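Local coordinates for coiled-coil and C2 domain-containing protein 1-like (Drosophila melanogaster, PDB 6EI6) that binds monophosphorylated phosphatidylinositols and regulates endosomal protein sorting by supporting the ESCRT-III component shrub, probably by preventing its inappropriate polymerisation, at residues G39-L50 / V79-K90. Numbering follows the deposited sequence.
Sequences GVRMEEQLAKQL and VQKDLDLVRYSK
Leu83 enters as a knob into a hole formed by Glu43, Leu46, Ala47 and Leu50, in the half of an antiparallel helical hairpin remote from its turn; the axes of segments 39-50 and 79-90 come within 9.3 Å at an angle of 159°. The hairpin, made of helices 34-62 and 66-91, belongs to the C2-containing C-terminal part of the protein. The two methyls of Leu83 divide the hole: CD1 abuts Glu43 CG at 3.5 Å and also touches Leu46 CB, whereas CD2 meets Leu50 CD2, the side chains of Leu83 and Leu50 crossing at about a right angle. Leu46 sends CD1 against Val86 CG2 (3.8 Å), which Met42 CE approaches as well. One turn before Leu83, Val79 packs on backbone as much as side chain: with CG1 anti to its N, this methyl lies 3.2 Å from Leu46 O and also touches Leu50 CB. Strand 265-268 lies alongside the pair, its Leu266 and Leu268 amides bonding to Gln49 and Asp82.

Along the margin, the extended Glu43 is shared by two cations. Its OE1 takes Lys90 NZ at 2.6 Å, on the anti side of the carboxylate, and that ammonium also makes a weak bond to Gly39 O. Leu83 CG lies over one face of the Arg87 guanidinium, whose plane is turned 76° from the carboxylate; Arg87 NE donates nearly straight (172°) to Glu43 OE2 at 3.0 Å, approaching from above the carboxylate plane.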
loop_
_atom_site.group_PDB
_atom_site.type_symbol
_atom_site.label_atom_id
_atom_site.label_comp_id
_atom_site.label_asym_id
_atom_site.label_seq_id
_atom_site.Cartn_x
_atom_site.Cartn_y
_atom_site.Cartn_z
ATOM N N GLY A 39 -3.806 30.210 1.936
ATOM C CA GLY A 39 -4.632 29.502 2.900
ATOM C C GLY A 39 -4.986 28.100 2.446
ATOM O O GLY A 39 -4.949 27.152 3.235
ATOM N N VAL A 40 -5.308 27.943 1.159
ATOM C CA VAL A 40 -5.618 26.620 0.642
ATOM C C VAL A 40 -4.394 25.714 0.734
ATOM O O VAL A 40 -4.494 24.556 1.151
ATOM C CB VAL A 40 -6.155 26.751 -0.797
ATOM C CG1 VAL A 40 -6.014 25.452 -1.573
ATOM C CG2 VAL A 40 -7.598 27.201 -0.772
ATOM N N ARG A 41 -3.220 26.228 0.363
ATOM C CA ARG A 41 -1.987 25.440 0.421
ATOM C C ARG A 41 -1.573 25.098 1.855
ATOM O O ARG A 41 -1.044 24.007 2.111
ATOM C CB ARG A 41 -0.865 26.192 -0.292
ATOM C CG ARG A 41 -1.127 26.404 -1.782
ATOM C CD ARG A 41 -1.026 25.083 -2.565
ATOM N NE ARG A 41 -1.336 25.245 -3.993
ATOM C CZ ARG A 41 -0.885 24.448 -4.966
ATOM N NH1 ARG A 41 -0.092 23.416 -4.708
ATOM N NH2 ARG A 41 -1.216 24.701 -6.209
ATOM N N MET A 42 -1.785 26.018 2.796
ATOM C CA MET A 42 -1.579 25.699 4.203
ATOM C C MET A 42 -2.373 24.460 4.591
ATOM O O MET A 42 -1.851 23.523 5.209
ATOM C CB MET A 42 -1.992 26.892 5.072
ATOM C CG MET A 42 -1.010 28.041 5.069
ATOM S SD MET A 42 -1.697 29.544 5.807
ATOM C CE MET A 42 -1.919 28.995 7.530
ATOM N N GLU A 43 -3.649 24.443 4.233
ATOM C CA GLU A 43 -4.495 23.316 4.591
ATOM C C GLU A 43 -4.070 22.043 3.852
ATOM O O GLU A 43 -3.989 20.962 4.454
ATOM C CB GLU A 43 -5.941 23.687 4.300
ATOM C CG GLU A 43 -6.915 22.690 4.820
ATOM C CD GLU A 43 -8.315 23.230 4.855
ATOM O OE1 GLU A 43 -8.466 24.489 4.881
ATOM O OE2 GLU A 43 -9.243 22.383 4.849
ATOM N N GLU A 44 -3.773 22.152 2.556
ATOM C CA GLU A 44 -3.255 21.009 1.802
ATOM C C GLU A 44 -1.989 20.452 2.433
ATOM O O GLU A 44 -1.839 19.227 2.579
ATOM C CB GLU A 44 -2.968 21.420 0.360
ATOM C CG GLU A 44 -4.210 21.679 -0.423
ATOM C CD GLU A 44 -4.801 20.379 -0.953
ATOM O OE1 GLU A 44 -4.011 19.424 -1.239
ATOM O OE2 GLU A 44 -6.051 20.297 -1.052
ATOM N N GLN A 45 -1.048 21.346 2.776
ATOM C CA GLN A 45 0.210 20.900 3.347
ATOM C C GLN A 45 -0.025 20.131 4.636
ATOM O O GLN A 45 0.581 19.072 4.853
ATOM C CB GLN A 45 1.132 22.086 3.594
ATOM C CG GLN A 45 2.442 21.687 4.285
ATOM C CD GLN A 45 3.399 20.999 3.324
ATOM O OE1 GLN A 45 3.368 21.269 2.135
ATOM N NE2 GLN A 45 4.252 20.109 3.839
ATOM N N LEU A 46 -0.915 20.642 5.497
ATOM C CA LEU A 46 -1.183 19.984 6.769
ATOM C C LEU A 46 -1.898 18.656 6.547
ATOM O O LEU A 46 -1.576 17.656 7.201
ATOM C CB LEU A 46 -2.007 20.910 7.677
ATOM C CG LEU A 46 -1.275 22.147 8.226
ATOM C CD1 LEU A 46 -2.259 23.189 8.818
ATOM C CD2 LEU A 46 -0.218 21.751 9.261
ATOM N N ALA A 47 -2.854 18.624 5.608
ATOM C CA ALA A 47 -3.511 17.367 5.258
ATOM C C ALA A 47 -2.508 16.332 4.752
ATOM O O ALA A 47 -2.598 15.152 5.121
ATOM C CB ALA A 47 -4.621 17.601 4.220
ATOM N N LYS A 48 -1.526 16.748 3.931
ATOM C CA LYS A 48 -0.491 15.802 3.497
ATOM C C LYS A 48 0.344 15.325 4.669
ATOM O O LYS A 48 0.736 14.153 4.729
ATOM C CB LYS A 48 0.438 16.421 2.458
ATOM C CG LYS A 48 -0.093 16.487 1.051
ATOM C CD LYS A 48 0.922 17.168 0.124
ATOM C CE LYS A 48 0.296 17.441 -1.232
ATOM N NZ LYS A 48 -1.056 18.093 -1.112
ATOM N N GLN A 49 0.638 16.224 5.607
ATOM C CA GLN A 49 1.401 15.838 6.788
ATOM C C GLN A 49 0.606 14.856 7.637
ATOM O O GLN A 49 1.156 13.859 8.134
ATOM C CB GLN A 49 1.771 17.089 7.603
ATOM C CG GLN A 49 2.927 17.890 7.016
ATOM C CD GLN A 49 3.173 19.263 7.694
ATOM O OE1 GLN A 49 3.772 20.145 7.078
ATOM N NE2 GLN A 49 2.705 19.442 8.944
ATOM N N LEU A 50 -0.684 15.144 7.833
ATOM C CA LEU A 50 -1.566 14.215 8.537
ATOM C C LEU A 50 -1.512 12.820 7.912
ATOM O O LEU A 50 -1.307 11.821 8.613
ATOM C CB LEU A 50 -2.992 14.747 8.519
ATOM C CG LEU A 50 -3.953 13.987 9.393
ATOM C CD1 LEU A 50 -3.431 13.997 10.825
ATOM C CD2 LEU A 50 -5.343 14.618 9.265
ATOM N N VAL A 79 -0.777 17.623 14.207
ATOM C CA VAL A 79 -1.100 18.111 12.868
ATOM C C VAL A 79 -2.590 18.411 12.763
ATOM O O VAL A 79 -2.997 19.437 12.199
ATOM C CB VAL A 79 -0.649 17.097 11.799
ATOM C CG1 VAL A 79 -1.056 17.580 10.401
ATOM C CG2 VAL A 79 0.832 16.888 11.892
ATOM N N GLN A 80 -3.428 17.533 13.322
ATOM C CA GLN A 80 -4.874 17.730 13.218
ATOM C C GLN A 80 -5.325 18.989 13.956
ATOM O O GLN A 80 -6.192 19.723 13.464
ATOM C CB GLN A 80 -5.612 16.496 13.747
ATOM C CG GLN A 80 -7.135 16.610 13.667
ATOM C CD GLN A 80 -7.654 16.585 12.242
ATOM O OE1 GLN A 80 -7.427 15.628 11.523
ATOM N NE2 GLN A 80 -8.351 17.643 11.828
ATOM N N LYS A 81 -4.752 19.260 15.135
ATOM C CA LYS A 81 -5.024 20.517 15.823
ATOM C C LYS A 81 -4.742 21.708 14.911
ATOM O O LYS A 81 -5.533 22.660 14.844
ATOM C CB LYS A 81 -4.185 20.623 17.104
ATOM C CG LYS A 81 -4.594 19.682 18.204
ATOM C CD LYS A 81 -4.161 20.188 19.585
ATOM C CE LYS A 81 -4.630 19.231 20.698
ATOM N NZ LYS A 81 -4.003 17.870 20.607
ATOM N N ASP A 82 -3.609 21.673 14.202
ATOM C CA ASP A 82 -3.247 22.811 13.364
ATOM C C ASP A 82 -4.183 22.907 12.175
ATOM O O ASP A 82 -4.619 24.006 11.805
ATOM C CB ASP A 82 -1.778 22.708 12.925
ATOM C CG ASP A 82 -0.815 23.234 13.996
ATOM O OD1 ASP A 82 -1.316 23.774 15.031
ATOM O OD2 ASP A 82 0.432 23.120 13.812
ATOM N N LEU A 83 -4.519 21.755 11.593
ATOM C CA LEU A 83 -5.539 21.684 10.551
ATOM C C LEU A 83 -6.860 22.287 11.021
ATOM O O LEU A 83 -7.487 23.070 10.298
ATOM C CB LEU A 83 -5.725 20.225 10.140
ATOM C CG LEU A 83 -6.316 19.885 8.786
ATOM C CD1 LEU A 83 -5.951 20.889 7.700
ATOM C CD2 LEU A 83 -5.799 18.510 8.431
ATOM N N ASP A 84 -7.290 21.940 12.245
ATOM C CA ASP A 84 -8.541 22.484 12.781
ATOM C C ASP A 84 -8.436 23.987 12.991
ATOM O O ASP A 84 -9.383 24.731 12.709
ATOM C CB ASP A 84 -8.914 21.811 14.114
ATOM C CG ASP A 84 -9.167 20.316 13.983
ATOM O OD1 ASP A 84 -9.543 19.845 12.869
ATOM O OD2 ASP A 84 -8.981 19.613 15.012
ATOM N N LEU A 85 -7.296 24.442 13.518
ATOM C CA LEU A 85 -7.060 25.871 13.717
ATOM C C LEU A 85 -7.154 26.648 12.407
ATOM O O LEU A 85 -7.672 27.770 12.381
ATOM C CB LEU A 85 -5.684 26.081 14.343
ATOM C CG LEU A 85 -5.572 25.943 15.849
ATOM C CD1 LEU A 85 -4.105 26.061 16.250
ATOM C CD2 LEU A 85 -6.400 27.030 16.511
ATOM N N VAL A 86 -6.614 26.091 11.315
ATOM C CA VAL A 86 -6.658 26.800 10.038
ATOM C C VAL A 86 -8.079 26.804 9.488
ATOM O O VAL A 86 -8.562 27.833 8.998
ATOM C CB VAL A 86 -5.671 26.188 9.023
ATOM C CG1 VAL A 86 -5.858 26.847 7.667
ATOM C CG2 VAL A 86 -4.229 26.324 9.490
ATOM N N ARG A 87 -8.767 25.652 9.552
ATOM C CA ARG A 87 -10.149 25.585 9.088
ATOM C C ARG A 87 -11.045 26.519 9.894
ATOM O O ARG A 87 -11.943 27.170 9.343
ATOM C CB ARG A 87 -10.657 24.147 9.167
ATOM C CG ARG A 87 -10.121 23.243 8.087
ATOM C CD ARG A 87 -10.250 21.794 8.481
ATOM N NE ARG A 87 -9.917 20.940 7.336
ATOM C CZ ARG A 87 -9.800 19.609 7.377
ATOM N NH1 ARG A 87 -9.992 18.935 8.516
ATOM N NH2 ARG A 87 -9.482 18.954 6.266
ATOM N N TYR A 88 -10.782 26.627 11.200
ATOM C CA TYR A 88 -11.596 27.476 12.063
ATOM C C TYR A 88 -11.399 28.957 11.734
ATOM O O TYR A 88 -12.375 29.709 11.613
ATOM C CB TYR A 88 -11.268 27.181 13.530
ATOM C CG TYR A 88 -11.870 28.166 14.505
ATOM C CD1 TYR A 88 -13.204 28.065 14.894
ATOM C CD2 TYR A 88 -11.104 29.204 15.039
ATOM C CE1 TYR A 88 -13.761 28.973 15.785
ATOM C CE2 TYR A 88 -11.654 30.109 15.925
ATOM C CZ TYR A 88 -12.982 29.987 16.289
ATOM O OH TYR A 88 -13.532 30.888 17.170
ATOM N N SER A 89 -10.142 29.401 11.594
ATOM C CA SER A 89 -9.894 30.777 11.172
ATOM C C SER A 89 -10.623 31.100 9.879
ATOM O O SER A 89 -11.041 32.244 9.673
ATOM C CB SER A 89 -8.399 31.018 10.982
ATOM O OG SER A 89 -7.974 30.519 9.728
ATOM N N LYS A 90 -10.771 30.109 8.994
ATOM C CA LYS A 90 -11.485 30.316 7.735
ATOM C C LYS A 90 -12.992 30.275 7.929
ATOM O O LYS A 90 -13.710 30.981 7.219
ATOM C CB LYS A 90 -11.093 29.259 6.692
ATOM C CG LYS A 90 -9.665 29.361 6.150
ATOM C CD LYS A 90 -9.500 28.546 4.866
ATOM C CE LYS A 90 -8.236 27.720 4.854
ATOM N NZ LYS A 90 -8.207 26.784 3.673
#